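Long-range contacts in Fe2OG dioxygenase domain-containing protein (Pseudomonas putida, PDB 4J25), which probably hydroxylates prolyl residues as an iron- and 2-oxoglutarate-dependent prolyl 4-hydroxylase, with elongation factor Tu as a likely substrate: residues 44-50 against 193-198; 127-133 against 217-223; 143-149 against 200-206. All blocks are in the same frame, centred on the assembly; numbering follows the deposited sequence. Where two conformers were deposited one is given.

Contact 1. Residues 44-50 against 193-198; sequences WSQQAHF and GCLVVF
The methyl CD2 of Leu195 sits squarely over the ring of Phe50, 3.4 Å from the ring centroid, in a CH-pi contact that reaches all six ring carbons almost equally. Phe50 turns its ring to this methyl with CG anti to the backbone N (chi1 -174°), and a branched aliphatic residue suits the place because one methyl presses on the ring face, and the side chain also touches Leu162 of strand 156-163. Pro30 and Leu32 also touch Phe50, and farther along the same face Val197 reaches Leu39 of helix 32-42. On this helix-covered face Gln47 bends back along its own strand, donating from NE2 to Ser45 OG at 3.2 Å, a hydroxyl also bonded to Asp38. The backbone closes the Phe50 end with a bond from Phe50 N to Gly193 O, 2.8 Å. Gly193 takes a positive phi of 93°, at which a CB would jam against the preceding carbonyl oxygen, and glycine is called for. Ahead of this turn, strand 44-47 is added antiparallel at the edge of the large sheet, beside 195-199 of the double-stranded beta-helix (jellyroll), with Ser45-Val197 and Gln47-Leu195 as hydrogen-bonded pairs; Ser45 N to Val197 O measures 2.7 Å. The other face, bearing Trp44, Gln46, Val196 and Phe198, meets across the pair more loosely. Trp44 CB touches Phe198 CB at 3.7 Å, but both rings then lead away, Trp44 to His186 and Met178, Phe198 to His205. Gln46 stretches its extended chain past Cys194, with OE1 3.7 Å from SG, a mere packing contact, while NE2 makes a weak hydrogen bond to His186. Towards solvent the grip slackens further: the side chains of Ala48 and His49 point away.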
loop_
_atom_site.group_PDB
_atom_site.type_symbol
_atom_site.label_atom_id
_atom_site.label_comp_id
_atom_site.label_asym_id
_atom_site.label_seq_id
_atom_site.Cartn_x
_atom_site.Cartn_y
_atom_site.Cartn_z
ATOM N N TRP A 44 12.101 0.819 2.891
ATOM C CA TRP A 44 10.770 0.235 3.078
ATOM C C TRP A 44 10.334 0.302 4.526
ATOM O O TRP A 44 11.153 0.490 5.418
ATOM C CB TRP A 44 10.734 -1.219 2.590
ATOM C CG TRP A 44 11.534 -2.166 3.424
ATOM C CD1 TRP A 44 12.904 -2.313 3.430
ATOM C CD2 TRP A 44 11.030 -3.103 4.386
ATOM N NE1 TRP A 44 13.268 -3.278 4.330
ATOM C CE2 TRP A 44 12.144 -3.785 4.926
ATOM C CE3 TRP A 44 9.749 -3.434 4.839
ATOM C CZ2 TRP A 44 12.016 -4.776 5.897
ATOM C CZ3 TRP A 44 9.617 -4.440 5.802
ATOM C CH2 TRP A 44 10.743 -5.094 6.321
ATOM N N SER A 45 9.031 0.135 4.758
ATOM C CA SER A 45 8.493 0.182 6.099
ATOM C C SER A 45 7.249 -0.703 6.154
ATOM O O SER A 45 6.533 -0.853 5.162
ATOM C CB SER A 45 8.135 1.611 6.478
ATOM O OG SER A 45 7.817 1.723 7.851
ATOM N N GLN A 46 7.034 -1.314 7.303
ATOM C CA GLN A 46 5.833 -2.108 7.547
ATOM C C GLN A 46 5.221 -1.717 8.887
ATOM O O GLN A 46 5.923 -1.618 9.890
ATOM C CB GLN A 46 6.175 -3.589 7.516
ATOM C CG GLN A 46 4.977 -4.524 7.830
ATOM C CD GLN A 46 5.347 -6.000 7.796
ATOM O OE1 GLN A 46 4.645 -6.834 8.345
ATOM N NE2 GLN A 46 6.439 -6.329 7.132
ATOM N N GLN A 47 3.906 -1.485 8.902
ATOM C CA GLN A 47 3.215 -1.034 10.102
ATOM C C GLN A 47 1.996 -1.891 10.341
ATOM O O GLN A 47 1.109 -1.939 9.495
ATOM C CB GLN A 47 2.744 0.408 9.944
ATOM C CG GLN A 47 3.856 1.373 9.638
ATOM C CD GLN A 47 4.801 1.505 10.794
ATOM O OE1 GLN A 47 4.388 1.460 11.953
ATOM N NE2 GLN A 47 6.081 1.640 10.496
ATOM N N ALA A 48 1.937 -2.556 11.487
ATOM C CA ALA A 48 0.756 -3.335 11.836
ATOM C C ALA A 48 -0.295 -2.384 12.395
ATOM O O ALA A 48 0.041 -1.342 12.956
ATOM C CB ALA A 48 1.108 -4.418 12.866
ATOM N N HIS A 49 -1.566 -2.749 12.247
ATOM C CA HIS A 49 -2.656 -1.946 12.789
ATOM C C HIS A 49 -2.531 -0.468 12.411
ATOM O O HIS A 49 -2.641 0.420 13.260
ATOM C CB HIS A 49 -2.695 -2.120 14.301
ATOM C CG HIS A 49 -2.765 -3.553 14.725
ATOM N ND1 HIS A 49 -3.737 -4.416 14.263
ATOM C CD2 HIS A 49 -1.972 -4.283 15.544
ATOM C CE1 HIS A 49 -3.553 -5.611 14.797
ATOM N NE2 HIS A 49 -2.489 -5.557 15.577
ATOM N N PHE A 50 -2.316 -0.214 11.123
ATOM C CA PHE A 50 -2.164 1.149 10.628
ATOM C C PHE A 50 -3.450 1.963 10.816
ATOM O O PHE A 50 -3.413 3.177 11.006
ATOM C CB PHE A 50 -1.731 1.148 9.155
ATOM C CG PHE A 50 -1.426 2.515 8.635
ATOM C CD1 PHE A 50 -0.315 3.197 9.083
ATOM C CD2 PHE A 50 -2.284 3.137 7.733
ATOM C CE1 PHE A 50 -0.040 4.490 8.629
ATOM C CE2 PHE A 50 -2.020 4.412 7.274
ATOM C CZ PHE A 50 -0.884 5.092 7.726
ATOM N N GLY A 193 -5.131 -4.629 8.320
ATOM C CA GLY A 193 -4.571 -3.490 9.024
ATOM C C GLY A 193 -3.100 -3.256 8.737
ATOM O O GLY A 193 -2.527 -2.244 9.157
ATOM N N CYS A 194 -2.471 -4.198 8.040
ATOM C CA CYS A 194 -1.040 -4.107 7.787
ATOM C C CYS A 194 -0.754 -3.216 6.589
ATOM O O CYS A 194 -1.235 -3.477 5.476
ATOM C CB CYS A 194 -0.432 -5.488 7.537
ATOM S SG CYS A 194 1.362 -5.404 7.290
ATOM N N LEU A 195 0.047 -2.179 6.820
ATOM C CA LEU A 195 0.490 -1.295 5.742
ATOM C C LEU A 195 1.965 -1.550 5.408
ATOM O O LEU A 195 2.807 -1.633 6.301
ATOM C CB LEU A 195 0.289 0.175 6.137
ATOM C CG LEU A 195 0.687 1.221 5.073
ATOM C CD1 LEU A 195 -0.354 1.296 3.992
ATOM C CD2 LEU A 195 0.896 2.601 5.696
ATOM N N VAL A 196 2.265 -1.703 4.123
ATOM C CA VAL A 196 3.641 -1.834 3.657
ATOM C C VAL A 196 3.911 -0.671 2.718
ATOM O O VAL A 196 3.136 -0.426 1.811
ATOM C CB VAL A 196 3.869 -3.149 2.902
ATOM C CG1 VAL A 196 5.343 -3.250 2.397
ATOM C CG2 VAL A 196 3.560 -4.309 3.789
ATOM N N VAL A 197 5.006 0.044 2.953
ATOM C CA VAL A 197 5.408 1.168 2.107
ATOM C C VAL A 197 6.834 0.914 1.627
ATOM O O VAL A 197 7.691 0.481 2.398
ATOM C CB VAL A 197 5.369 2.489 2.902
ATOM C CG1 VAL A 197 5.582 3.684 2.007
ATOM C CG2 VAL A 197 4.023 2.644 3.628
ATOM N N PHE A 198 7.106 1.169 0.356
ATOM C CA PHE A 198 8.482 1.037 -0.137
ATOM C C PHE A 198 8.804 1.959 -1.315
ATOM O O PHE A 198 7.905 2.515 -1.989
ATOM C CB PHE A 198 8.815 -0.421 -0.491
ATOM C CG PHE A 198 7.881 -1.052 -1.498
ATOM C CD1 PHE A 198 6.761 -1.754 -1.072
ATOM C CD2 PHE A 198 8.135 -0.961 -2.860
ATOM C CE1 PHE A 198 5.906 -2.338 -1.972
ATOM C CE2 PHE A 198 7.286 -1.542 -3.765
ATOM C CZ PHE A 198 6.162 -2.230 -3.325
#

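Contact 2. Residues 127-133 against 217-223; sequences LEDFECH and LTGWFRR
Arg222 grips Asp129 side-on, NE to OD2 at 3.0 Å and NH2 to OD1 at 2.9 Å. Each oxygen offers its syn lone pair, and the two flat groups lie nearly coplanar. The fit depends on a bend in the arginine at chi3 (-63°) and on Asp129 CG standing between its own backbone N and carbonyl carbon. Glu131 comes to the same guanidinium from above: OE1 lies over one face, 3.5 Å from NH1, a salt bridge of charges alone. Glu128 sends its carboxylate to Arg155 instead. The extra residue of a classic beta bulge sets Glu128 and Asp129 together opposite Arg222, whose O accepts Glu128 N at 2.7 Å and Asp129 N only weakly. Strand 129-133 is the outer strand beside 217-222 in the large sheet. On its opposite face Phe130 CD2 lies over the centre of the Phe221 ring, 3.4 Å above its plane, the rings inclined at 41°. Leu127 CD1 meets Phe221 CB, 3.7 Å away. Gly219 makes room for Phe130, since a CB there would clash with CZ. Thr218 and His133 run side by side, CG2 over one imidazole face in a CH-pi contact, 3.7 Å from the centroid. Thr218 and Trp220 line the N-oxalylglycine pocket, Trp220 aiming NE1 at Asp148. One arginine thus answers two acids, by directed bonds at its edge and electrostatics over its face, which would probably favour both carboxylates' ionised form.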
loop_
_atom_site.group_PDB
_atom_site.type_symbol
_atom_site.label_atom_id
_atom_site.label_comp_id
_atom_site.label_asym_id
_atom_site.label_seq_id
_atom_site.Cartn_x
_atom_site.Cartn_y
_atom_site.Cartn_z
ATOM N N LEU A 127 6.403 14.897 -3.832
ATOM C CA LEU A 127 5.221 14.107 -4.163
ATOM C C LEU A 127 3.984 15.008 -4.275
ATOM O O LEU A 127 3.634 15.713 -3.329
ATOM C CB LEU A 127 4.986 13.051 -3.094
ATOM C CG LEU A 127 6.104 12.035 -2.847
ATOM C CD1 LEU A 127 5.821 11.230 -1.605
ATOM C CD2 LEU A 127 6.251 11.145 -4.050
ATOM N N GLU A 128 3.322 14.972 -5.423
ATOM C CA GLU A 128 2.159 15.832 -5.651
ATOM C C GLU A 128 0.837 15.149 -5.307
ATOM O O GLU A 128 -0.138 15.822 -4.963
ATOM C CB GLU A 128 2.107 16.279 -7.106
ATOM C CG GLU A 128 1.938 15.135 -8.090
ATOM C CD GLU A 128 1.465 15.607 -9.451
ATOM O OE1 GLU A 128 1.920 16.689 -9.898
ATOM O OE2 GLU A 128 0.629 14.904 -10.065
ATOM N N ASP A 129 0.783 13.824 -5.431
ATOM C CA ASP A 129 -0.447 13.111 -5.116
ATOM C C ASP A 129 -0.255 11.608 -4.823
ATOM O O ASP A 129 0.866 11.062 -4.852
ATOM C CB ASP A 129 -1.503 13.359 -6.209
ATOM C CG ASP A 129 -1.351 12.454 -7.415
ATOM O OD1 ASP A 129 -2.326 12.333 -8.185
ATOM O OD2 ASP A 129 -0.289 11.840 -7.604
ATOM N N PHE A 130 -1.369 10.972 -4.508
ATOM C CA PHE A 130 -1.432 9.563 -4.175
ATOM C C PHE A 130 -2.583 8.996 -4.968
ATOM O O PHE A 130 -3.689 9.546 -4.946
ATOM C CB PHE A 130 -1.690 9.375 -2.678
ATOM C CG PHE A 130 -1.796 7.932 -2.252
ATOM C CD1 PHE A 130 -3.025 7.396 -1.832
ATOM C CD2 PHE A 130 -0.678 7.100 -2.284
ATOM C CE1 PHE A 130 -3.122 6.058 -1.438
ATOM C CE2 PHE A 130 -0.768 5.775 -1.886
ATOM C CZ PHE A 130 -2.007 5.248 -1.458
ATOM N N GLU A 131 -2.324 7.940 -5.714
ATOM C CA GLU A 131 -3.355 7.267 -6.466
ATOM C C GLU A 131 -3.454 5.853 -5.916
ATOM O O GLU A 131 -2.440 5.217 -5.614
ATOM C CB GLU A 131 -3.032 7.254 -7.963
ATOM C CG GLU A 131 -1.743 6.492 -8.303
ATOM C CD GLU A 131 -1.500 6.321 -9.788
ATOM O OE1 GLU A 131 -2.368 6.712 -10.593
ATOM O OE2 GLU A 131 -0.429 5.792 -10.151
ATOM N N CYS A 132 -4.673 5.352 -5.779
ATOM C CA CYS A 132 -4.848 4.000 -5.292
ATOM C C CYS A 132 -6.115 3.347 -5.820
ATOM O O CYS A 132 -6.977 4.002 -6.430
ATOM C CB CYS A 132 -4.824 3.982 -3.775
ATOM S SG CYS A 132 -6.145 4.918 -3.052
ATOM N N HIS A 133 -6.195 2.032 -5.632
ATOM C CA HIS A 133 -7.349 1.265 -6.050
ATOM C C HIS A 133 -7.343 -0.044 -5.299
ATOM O O HIS A 133 -6.293 -0.459 -4.766
ATOM C CB HIS A 133 -7.358 1.026 -7.566
ATOM C CG HIS A 133 -6.271 0.123 -8.058
ATOM N ND1 HIS A 133 -6.370 -1.253 -8.022
ATOM C CD2 HIS A 133 -5.077 0.398 -8.635
ATOM C CE1 HIS A 133 -5.278 -1.786 -8.541
ATOM N NE2 HIS A 133 -4.480 -0.806 -8.920
ATOM N N LEU A 217 -5.551 -2.842 -0.744
ATOM C CA LEU A 217 -5.734 -1.503 -1.286
ATOM C C LEU A 217 -4.321 -1.043 -1.643
ATOM O O LEU A 217 -3.485 -0.828 -0.774
ATOM C CB LEU A 217 -6.393 -0.615 -0.234
ATOM C CG LEU A 217 -6.798 0.814 -0.568
ATOM C CD1 LEU A 217 -7.600 0.880 -1.841
ATOM C CD2 LEU A 217 -7.593 1.403 0.585
ATOM N N THR A 218 -4.070 -0.949 -2.942
ATOM C CA THR A 218 -2.736 -0.702 -3.456
ATOM C C THR A 218 -2.656 0.688 -4.095
ATOM O O THR A 218 -3.604 1.146 -4.734
ATOM C CB THR A 218 -2.346 -1.796 -4.466
ATOM O OG1 THR A 218 -0.964 -1.664 -4.810
ATOM C CG2 THR A 218 -3.211 -1.718 -5.719
ATOM N N GLY A 219 -1.525 1.365 -3.911
ATOM C CA GLY A 219 -1.391 2.720 -4.392
ATOM C C GLY A 219 0.043 3.192 -4.553
ATOM O O GLY A 219 0.988 2.476 -4.203
ATOM N N TRP A 220 0.180 4.426 -5.039
ATOM C CA TRP A 220 1.489 5.035 -5.317
ATOM C C TRP A 220 1.426 6.520 -5.110
ATOM O O TRP A 220 0.448 7.173 -5.521
ATOM C CB TRP A 220 1.928 4.738 -6.752
ATOM C CG TRP A 220 2.018 3.283 -6.971
ATOM C CD1 TRP A 220 3.086 2.477 -6.716
ATOM C CD2 TRP A 220 0.969 2.431 -7.441
ATOM N NE1 TRP A 220 2.768 1.177 -7.006
ATOM C CE2 TRP A 220 1.467 1.121 -7.436
ATOM C CE3 TRP A 220 -0.357 2.652 -7.838
ATOM C CZ2 TRP A 220 0.702 0.039 -7.842
ATOM C CZ3 TRP A 220 -1.113 1.589 -8.229
ATOM C CH2 TRP A 220 -0.587 0.293 -8.233
ATOM N N PHE A 221 2.431 7.038 -4.417
ATOM C CA PHE A 221 2.663 8.465 -4.353
ATOM C C PHE A 221 3.483 8.852 -5.571
ATOM O O PHE A 221 4.476 8.181 -5.893
ATOM C CB PHE A 221 3.448 8.835 -3.091
ATOM C CG PHE A 221 2.738 8.529 -1.803
ATOM C CD1 PHE A 221 1.832 9.436 -1.274
ATOM C CD2 PHE A 221 2.996 7.360 -1.111
ATOM C CE1 PHE A 221 1.168 9.170 -0.084
ATOM C CE2 PHE A 221 2.335 7.086 0.071
ATOM C CZ PHE A 221 1.426 8.001 0.588
ATOM N N ARG A 222 3.098 9.948 -6.224
ATOM C CA ARG A 222 3.697 10.345 -7.485
ATOM C C ARG A 222 4.250 11.759 -7.472
ATOM O O ARG A 222 3.764 12.608 -6.741
ATOM C CB ARG A 222 2.668 10.257 -8.602
ATOM C CG ARG A 222 1.945 8.942 -8.689
ATOM C CD ARG A 222 1.071 8.882 -9.920
ATOM N NE ARG A 222 0.022 9.887 -9.864
ATOM C CZ ARG A 222 -0.812 10.168 -10.861
ATOM N NH1 ARG A 222 -0.733 9.520 -12.012
ATOM N NH2 ARG A 222 -1.732 11.106 -10.695
ATOM N N ARG A 223 5.287 11.978 -8.277
ATOM C CA ARG A 223 5.757 13.311 -8.642
ATOM C C ARG A 223 5.034 13.778 -9.893
ATOM O O ARG A 223 4.446 12.973 -10.621
ATOM C CB ARG A 223 7.247 13.290 -9.013
ATOM C CG ARG A 223 8.193 12.963 -7.905
ATOM C CD ARG A 223 9.635 12.881 -8.433
ATOM N NE ARG A 223 10.027 14.115 -9.112
ATOM C CZ ARG A 223 10.556 15.173 -8.508
ATOM N NH1 ARG A 223 10.788 15.154 -7.201
ATOM N NH2 ARG A 223 10.872 16.252 -9.215
#

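Contact 3. Residues 143-149 against 200-206; sequences YRRHLDR and SGEVPHE. With MN (manganese (II) ion), chain I; OGA (N-oxalylglycine), chain J.
The imidazoles of His146 and His205 meet obliquely, their planes 59° apart, and each turns NE2 to the manganese ion. Tyr143 covers one face of the His146 ring, with His146 CE1 lying over the centre of the phenol; at that imidazole's edges, in plane, are Arg144 O and O2' of N-oxalylglycine. Round the edge of His205 lie Val203 O, the carboxylate of Asp148 and the ligand, and the Asp148 carboxylate is nearly perpendicular to the ring, at 82°. Both rings are held against rotation from behind: His146 ND1 donates to Arg144 O and His205 ND1 to Val203 O, each at 3.0 Å, leaving NE2 of each to bind metal. This is the two-histidine, one-carboxylate facial triad at the mouth of the double-stranded beta-helix, with manganese probably standing in for iron. His146 NE2 (2.2 Å), His205 NE2 and Asp148 OD1 (both 2.1 Å) bind the manganese ion at three positions; ligand O2 and O2' chelate at two more, and a water takes the sixth. A carboxylate suits the place because OD1 can bind the metal while OD2 accepts from the metal-bound water, and is also hydrogen-bonded to Ser159 and Trp220. Tyr143 CE2 also flanks ligand C1 at 3.5 Å, and an alanine here would probably leave that side of the ligand and the covered face of His146 without their aromatic wall. The backbones pair at His146 and His205, N to O at 2.9 Å both ways. Farther along, a second water links Asp148 N with Ser200 O and Val203 O, and Leu147 CD2 packs on Gly201 O, 3.6 Å away.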
loop_
_atom_site.group_PDB
_atom_site.type_symbol
_atom_site.label_atom_id
_atom_site.label_comp_id
_atom_site.label_asym_id
_atom_site.label_seq_id
_atom_site.Cartn_x
_atom_site.Cartn_y
_atom_site.Cartn_z
ATOM N N TYR A 143 1.255 -12.766 -8.516
ATOM C CA TYR A 143 1.816 -11.623 -9.225
ATOM C C TYR A 143 3.318 -11.849 -9.257
ATOM O O TYR A 143 3.977 -11.840 -8.222
ATOM C CB TYR A 143 1.486 -10.333 -8.474
ATOM C CG TYR A 143 1.517 -9.059 -9.290
ATOM C CD1 TYR A 143 2.192 -8.983 -10.496
ATOM C CD2 TYR A 143 0.867 -7.916 -8.833
ATOM C CE1 TYR A 143 2.216 -7.805 -11.235
ATOM C CE2 TYR A 143 0.881 -6.738 -9.560
ATOM C CZ TYR A 143 1.552 -6.692 -10.762
ATOM O OH TYR A 143 1.567 -5.523 -11.485
ATOM N N ARG A 144 3.847 -12.061 -10.455
ATOM C CA ARG A 144 5.250 -12.393 -10.643
ATOM C C ARG A 144 6.192 -11.237 -10.302
ATOM O O ARG A 144 5.783 -10.077 -10.278
ATOM C CB ARG A 144 5.451 -12.824 -12.080
ATOM C CG ARG A 144 4.559 -13.992 -12.451
ATOM C CD ARG A 144 5.223 -14.867 -13.489
ATOM N NE ARG A 144 6.490 -15.411 -13.006
ATOM C CZ ARG A 144 7.324 -16.121 -13.759
ATOM N NH1 ARG A 144 7.020 -16.366 -15.025
ATOM N NH2 ARG A 144 8.462 -16.584 -13.250
ATOM N N ARG A 145 7.461 -11.558 -10.050
ATOM C CA ARG A 145 8.406 -10.552 -9.588
ATOM C C ARG A 145 8.424 -9.344 -10.510
ATOM O O ARG A 145 8.396 -9.464 -11.730
ATOM C CB ARG A 145 9.815 -11.118 -9.448
ATOM C CG ARG A 145 10.694 -10.249 -8.561
ATOM C CD ARG A 145 12.098 -10.776 -8.438
ATOM N NE ARG A 145 12.105 -12.190 -8.079
ATOM C CZ ARG A 145 13.164 -12.829 -7.602
ATOM N NH1 ARG A 145 13.082 -14.115 -7.305
ATOM N NH2 ARG A 145 14.299 -12.179 -7.414
ATOM N N HIS A 146 8.470 -8.170 -9.904
ATOM C CA HIS A 146 8.425 -6.928 -10.666
ATOM C C HIS A 146 8.861 -5.741 -9.828
ATOM O O HIS A 146 8.956 -5.820 -8.593
ATOM C CB HIS A 146 7.021 -6.677 -11.233
ATOM C CG HIS A 146 5.996 -6.319 -10.201
ATOM N ND1 HIS A 146 5.380 -7.261 -9.410
ATOM C CD2 HIS A 146 5.475 -5.123 -9.837
ATOM C CE1 HIS A 146 4.526 -6.661 -8.597
ATOM N NE2 HIS A 146 4.568 -5.364 -8.833
ATOM N N LEU A 147 9.141 -4.651 -10.535
ATOM C CA LEU A 147 9.349 -3.349 -9.926
ATOM C C LEU A 147 8.161 -2.488 -10.303
ATOM O O LEU A 147 7.648 -2.577 -11.415
ATOM C CB LEU A 147 10.622 -2.684 -10.444
ATOM C CG LEU A 147 11.933 -3.189 -9.870
ATOM C CD1 LEU A 147 13.028 -3.171 -10.949
ATOM C CD2 LEU A 147 12.336 -2.358 -8.687
ATOM N N ASP A 148 7.727 -1.648 -9.381
ATOM C CA ASP A 148 6.593 -0.782 -9.658
ATOM C C ASP A 148 6.986 0.367 -10.575
ATOM O O ASP A 148 6.198 0.792 -11.402
ATOM C CB ASP A 148 6.003 -0.227 -8.368
ATOM C CG ASP A 148 5.233 -1.273 -7.572
ATOM O OD1 ASP A 148 4.840 -2.325 -8.106
ATOM O OD2 ASP A 148 5.022 -1.007 -6.393
ATOM N N ARG A 149 8.187 0.885 -10.415
ATOM C CA ARG A 149 8.643 2.007 -11.231
ATOM C C ARG A 149 9.802 1.579 -12.120
ATOM O O ARG A 149 10.815 1.128 -11.621
ATOM C CB ARG A 149 9.090 3.165 -10.333
ATOM C CG ARG A 149 9.685 4.313 -11.105
ATOM C CD ARG A 149 10.682 5.123 -10.307
ATOM N NE ARG A 149 11.192 6.221 -11.122
ATOM C CZ ARG A 149 11.968 7.197 -10.667
ATOM N NH1 ARG A 149 12.330 7.216 -9.392
ATOM N NH2 ARG A 149 12.380 8.153 -11.488
ATOM N N SER A 200 9.514 2.688 -4.880
ATOM C CA SER A 200 9.036 1.976 -6.064
ATOM C C SER A 200 10.136 1.581 -7.045
ATOM O O SER A 200 10.041 0.549 -7.694
ATOM C CB SER A 200 8.006 2.819 -6.823
ATOM O OG SER A 200 6.998 3.308 -5.952
ATOM N N GLY A 201 11.162 2.413 -7.174
ATOM C CA GLY A 201 12.228 2.143 -8.120
ATOM C C GLY A 201 13.262 1.171 -7.588
ATOM O O GLY A 201 14.171 0.775 -8.319
ATOM N N GLU A 202 13.129 0.778 -6.324
ATOM C CA GLU A 202 14.196 0.043 -5.642
ATOM C C GLU A 202 13.877 -1.379 -5.195
ATOM O O GLU A 202 14.774 -2.227 -5.150
ATOM C CB GLU A 202 14.664 0.818 -4.418
ATOM C CG GLU A 202 15.406 -0.060 -3.419
ATOM C CD GLU A 202 15.996 0.730 -2.266
ATOM O OE1 GLU A 202 16.361 0.102 -1.242
ATOM O OE2 GLU A 202 16.105 1.978 -2.396
ATOM N N VAL A 203 12.630 -1.652 -4.815
ATOM C CA VAL A 203 12.334 -2.951 -4.216
ATOM C C VAL A 203 11.537 -3.861 -5.135
ATOM O O VAL A 203 10.320 -3.694 -5.281
ATOM C CB VAL A 203 11.567 -2.798 -2.911
ATOM C CG1 VAL A 203 11.287 -4.176 -2.301
ATOM C CG2 VAL A 203 12.351 -1.949 -1.957
ATOM N N PRO A 204 12.220 -4.836 -5.758
ATOM C CA PRO A 204 11.474 -5.829 -6.526
ATOM C C PRO A 204 10.601 -6.609 -5.573
ATOM O O PRO A 204 10.977 -6.772 -4.407
ATOM C CB PRO A 204 12.568 -6.720 -7.114
ATOM C CG PRO A 204 13.817 -5.936 -7.007
ATOM C CD PRO A 204 13.671 -5.101 -5.792
ATOM N N HIS A 205 9.450 -7.071 -6.032
ATOM C CA HIS A 205 8.548 -7.803 -5.143
ATOM C C HIS A 205 7.601 -8.664 -5.954
ATOM O O HIS A 205 7.477 -8.497 -7.161
ATOM C CB HIS A 205 7.769 -6.857 -4.226
ATOM C CG HIS A 205 6.965 -5.824 -4.958
ATOM N ND1 HIS A 205 7.531 -4.673 -5.459
ATOM C CD2 HIS A 205 5.647 -5.757 -5.261
ATOM C CE1 HIS A 205 6.602 -3.949 -6.060
ATOM N NE2 HIS A 205 5.447 -4.573 -5.943
ATOM N N GLU A 206 6.965 -9.614 -5.288
ATOM C CA GLU A 206 6.032 -10.507 -5.947
ATOM C C GLU A 206 4.973 -10.932 -4.947
ATOM O O GLU A 206 5.111 -10.700 -3.745
ATOM C CB GLU A 206 6.768 -11.728 -6.505
ATOM C CG GLU A 206 7.331 -12.615 -5.441
ATOM C CD GLU A 206 8.169 -13.743 -5.987
ATOM O OE1 GLU A 206 8.705 -14.523 -5.178
ATOM O OE2 GLU A 206 8.319 -13.847 -7.218
HETATM MN MN MN I . 3.880 -4.040 -7.230
HETATM C C1 OGA J . 1.104 -4.161 -7.186
HETATM C C2 OGA J . 1.618 -5.103 -6.142
HETATM C C4 OGA J . 1.284 -6.404 -4.070
HETATM C C5 OGA J . 0.274 -6.737 -3.025
HETATM O O1 OGA J . -0.143 -3.954 -7.227
HETATM O O2 OGA J . 1.910 -3.571 -7.991
HETATM O "O2'" OGA J . 2.770 -5.508 -6.208
HETATM O O3 OGA J . 0.662 -7.038 -1.869
HETATM N N1 OGA J . 0.760 -5.520 -5.057
HETATM O O4 OGA J . -0.958 -6.717 -3.287
HETATM O O HOH W 1 8.962 -1.691 -6.736
HETATM O O HOH W 2 3.126 -2.757 -5.544
#

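Contacts 1 and 2 sit at opposite edges of one five-stranded antiparallel sheet, their centres about 15 Å apart; strand 156-163 runs between their inner strands, 195-199 and 214-222. Contact 3 lies about 17 Å and 15 Å from them, centre to centre, and strand 205-207 belongs to the smaller sheet. Along the chain the first segments of all three come in the order 1, 2, 3, and the second segments in the order 1, 3, 2, so both segments of contact 3 fall between those of contact 2. Phe198 and Trp220 reach from the large sheet to the metal-binding residues, so the inner strand of each contact brings an aromatic side chain to the active site.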